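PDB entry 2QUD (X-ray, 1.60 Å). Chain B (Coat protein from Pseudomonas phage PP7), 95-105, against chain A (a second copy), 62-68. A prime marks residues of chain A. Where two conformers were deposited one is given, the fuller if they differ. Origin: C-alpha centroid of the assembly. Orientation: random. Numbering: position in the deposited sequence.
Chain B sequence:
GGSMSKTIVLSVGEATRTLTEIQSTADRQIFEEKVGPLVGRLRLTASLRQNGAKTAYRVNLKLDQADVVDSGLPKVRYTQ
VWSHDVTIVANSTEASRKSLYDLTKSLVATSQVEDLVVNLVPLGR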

# COMPACT_ATOMS: atom_id res chain seq x y z
N ALA B 95 -18.98 -2.83 2.34
CA ALA B 95 -18.31 -3.18 3.59
C ALA B 95 -16.96 -3.87 3.34
O ALA B 95 -15.96 -3.53 4.01
CB ALA B 95 -19.22 -4.03 4.46
N SER B 96 -16.89 -4.80 2.38
CA SER B 96 -15.64 -5.51 2.11
C SER B 96 -14.55 -4.57 1.54
O SER B 96 -13.39 -4.67 1.89
CB SER B 96 -15.83 -6.73 1.19
OG SER B 96 -16.14 -6.35 -0.13
N ARG B 97 -14.96 -3.63 0.69
CA ARG B 97 -14.01 -2.67 0.11
C ARG B 97 -13.53 -1.68 1.16
O ARG B 97 -12.34 -1.39 1.26
CB ARG B 97 -14.67 -1.91 -1.06
CG ARG B 97 -15.06 -2.84 -2.21
CD ARG B 97 -15.46 -2.08 -3.45
NE ARG B 97 -16.62 -1.25 -3.22
CZ ARG B 97 -17.88 -1.66 -3.34
NH1 ARG B 97 -18.87 -0.79 -3.13
NH2 ARG B 97 -18.18 -2.92 -3.62
N LYS B 98 -14.47 -1.19 1.98
CA LYS B 98 -14.15 -0.30 3.09
C LYS B 98 -13.17 -0.97 4.09
O LYS B 98 -12.24 -0.31 4.58
CB LYS B 98 -15.44 0.15 3.79
CG LYS B 98 -15.31 0.98 5.06
CD LYS B 98 -14.43 2.22 4.95
CE LYS B 98 -14.65 3.13 6.17
NZ LYS B 98 -13.55 4.12 6.36
N SER B 99 -13.39 -2.25 4.36
CA SER B 99 -12.51 -2.99 5.26
C SER B 99 -11.11 -3.12 4.67
O SER B 99 -10.12 -2.86 5.38
CB SER B 99 -13.10 -4.37 5.55
OG SER B 99 -12.24 -5.10 6.40
N LEU B 100 -11.02 -3.48 3.39
CA LEU B 100 -9.72 -3.59 2.70
C LEU B 100 -8.96 -2.26 2.84
O LEU B 100 -7.77 -2.22 3.20
CB LEU B 100 -9.85 -3.98 1.23
CG LEU B 100 -8.54 -4.25 0.48
CD1 LEU B 100 -7.93 -5.57 0.97
CD2 LEU B 100 -8.74 -4.26 -1.06
N TYR B 101 -9.68 -1.17 2.59
CA TYR B 101 -9.13 0.18 2.76
C TYR B 101 -8.67 0.45 4.21
O TYR B 101 -7.53 0.87 4.46
CB TYR B 101 -10.14 1.26 2.31
CG TYR B 101 -9.65 2.63 2.68
CD1 TYR B 101 -8.70 3.25 1.91
CD2 TYR B 101 -10.06 3.29 3.82
CE1 TYR B 101 -8.16 4.45 2.26
CE2 TYR B 101 -9.55 4.52 4.18
CZ TYR B 101 -8.58 5.10 3.41
OH TYR B 101 -8.07 6.33 3.74
N ASP B 102 -9.57 0.25 5.17
CA ASP B 102 -9.29 0.56 6.58
C ASP B 102 -8.12 -0.25 7.12
O ASP B 102 -7.26 0.28 7.84
CB ASP B 102 -10.51 0.30 7.47
CG ASP B 102 -11.62 1.32 7.30
OD1 ASP B 102 -11.40 2.47 6.88
OD2 ASP B 102 -12.74 0.96 7.71
N LEU B 103 -8.07 -1.53 6.74
CA LEU B 103 -6.97 -2.43 7.15
C LEU B 103 -5.64 -1.98 6.53
O LEU B 103 -4.59 -2.01 7.16
CB LEU B 103 -7.28 -3.88 6.78
CG LEU B 103 -8.37 -4.59 7.62
CD1 LEU B 103 -8.81 -5.85 6.92
CD2 LEU B 103 -7.85 -4.86 9.04
N THR B 104 -5.70 -1.51 5.30
CA THR B 104 -4.49 -1.03 4.67
C THR B 104 -3.98 0.29 5.22
O THR B 104 -2.86 0.46 5.41
CB THR B 104 -4.68 -0.91 3.14
OG1 THR B 104 -5.01 -2.17 2.60
CG2 THR B 104 -3.42 -0.40 2.50
N LYS B 105 -4.87 1.23 5.46
CA LYS B 105 -4.52 2.46 6.14
C LYS B 105 -3.82 2.16 7.48
O LYS B 105 -2.77 2.75 7.79
CB LYS B 105 -5.78 3.30 6.35
CG LYS B 105 -5.55 4.59 7.07
CD LYS B 105 -6.87 5.38 7.06
CE LYS B 105 -6.80 6.61 7.91
NZ LYS B 105 -7.84 7.65 7.49
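Chain A 62-68: KLDQADV

The contact between these two copies of the PP7 coat protein is a strand laid nearly antiparallel along a helix, held by one glutamine that hydrogen-bonds to the helix twice and by a small leucine cluster beside it. Residues 62-68 of chain A are extended throughout, with phi between -134° and -81° and psi between 103° and 149°, whereas 95-105 of chain B is regular helix. The two axes cross at 153° and approach to 9.7 Å, so the chains run in opposing senses: Asp67′ lies nearest Ser96, Gln65′ nearest Leu100 and Leu63′ nearest Thr104, with CA-CA separations of 7.5, 6.8 and 7.7 Å.

The general principle is that a strand presents alternate residues to one partner. Here Leu63′, Gln65′ and Asp67′ direct their CA-to-CB bonds toward the helix, while the intervening Asp64′ and Ala66′ make no contact with it. Gln65′ is the centre of the arrangement. With chi1 and chi2 both t, its side chain reaches out fully, and its amide uses both ends: NE2 donates to Ser96 O at 2.8 Å, and OE1 accepts from Ser99 OG at 2.7 Å. Ser96 O also receives the helical bond from Leu100 N at 3.0 Å, so the glutamine joins a carbonyl already engaged within the helix.

Toward the N-terminal end of the chain A stretch the contact becomes apolar. Leu63′ CD2 packs 3.9 Å from Leu103 CB and 4.2 Å from Leu100 CD1, and lies 3.6 Å from Thr104 OG1. That hydroxyl donates to Leu100 O at 2.8 Å, satisfying its polarity within the helix while it borders the leucine methyl. At the other end, Asp67′ OD1 merely approaches Ser96 CB at 3.9 Å. Altogether the two stretches bury 345 Å².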

# COMPACT_ATOMS: atom_id res chain seq x y z
N LYS A 62 1.42 -7.96 0.50
CA LYS A 62 0.15 -8.36 -0.18
C LYS A 62 -0.86 -8.69 0.90
O LYS A 62 -0.72 -9.69 1.61
CB LYS A 62 0.36 -9.57 -1.09
CG LYS A 62 -0.86 -10.07 -1.87
CD LYS A 62 -0.42 -11.21 -2.81
CE LYS A 62 -1.48 -11.61 -3.81
NZ LYS A 62 -0.93 -12.67 -4.72
N LEU A 63 -1.86 -7.84 1.04
CA LEU A 63 -2.99 -8.07 1.94
C LEU A 63 -4.13 -8.72 1.14
O LEU A 63 -4.66 -8.10 0.21
CB LEU A 63 -3.46 -6.77 2.55
CG LEU A 63 -4.44 -6.86 3.71
CD1 LEU A 63 -3.83 -7.53 4.98
CD2 LEU A 63 -5.02 -5.50 4.06
N ASP A 64 -4.46 -9.96 1.53
CA ASP A 64 -5.51 -10.75 0.90
C ASP A 64 -6.68 -10.80 1.87
O ASP A 64 -6.53 -11.32 2.98
CB ASP A 64 -5.03 -12.17 0.59
CG ASP A 64 -4.03 -12.25 -0.55
OD1 ASP A 64 -4.18 -11.52 -1.55
OD2 ASP A 64 -3.13 -13.12 -0.46
N GLN A 65 -7.84 -10.27 1.44
CA GLN A 65 -9.05 -10.32 2.25
C GLN A 65 -10.11 -11.16 1.51
O GLN A 65 -10.69 -10.70 0.53
CB GLN A 65 -9.56 -8.92 2.56
CG GLN A 65 -10.73 -8.89 3.50
CD GLN A 65 -11.31 -7.53 3.68
OE1 GLN A 65 -11.16 -6.92 4.74
NE2 GLN A 65 -11.98 -7.01 2.63
N ALA A 66 -10.29 -12.40 1.96
CA ALA A 66 -11.29 -13.28 1.38
C ALA A 66 -12.63 -12.91 1.97
O ALA A 66 -12.72 -12.50 3.13
CB ALA A 66 -10.96 -14.76 1.65
N ASP A 67 -13.69 -13.11 1.18
CA ASP A 67 -15.04 -12.94 1.65
C ASP A 67 -15.70 -14.31 1.70
O ASP A 67 -15.66 -15.04 0.71
CB ASP A 67 -15.82 -12.03 0.71
CG ASP A 67 -17.00 -11.42 1.38
OD1 ASP A 67 -16.82 -10.43 2.10
OD2 ASP A 67 -18.12 -11.94 1.20
N VAL A 68 -16.30 -14.65 2.84
CA VAL A 68 -16.82 -15.98 3.07
C VAL A 68 -18.34 -15.97 3.13
O VAL A 68 -18.92 -15.12 3.80
CB VAL A 68 -16.24 -16.60 4.35
CG1 VAL A 68 -16.91 -17.92 4.69
CG2 VAL A 68 -14.73 -16.77 4.18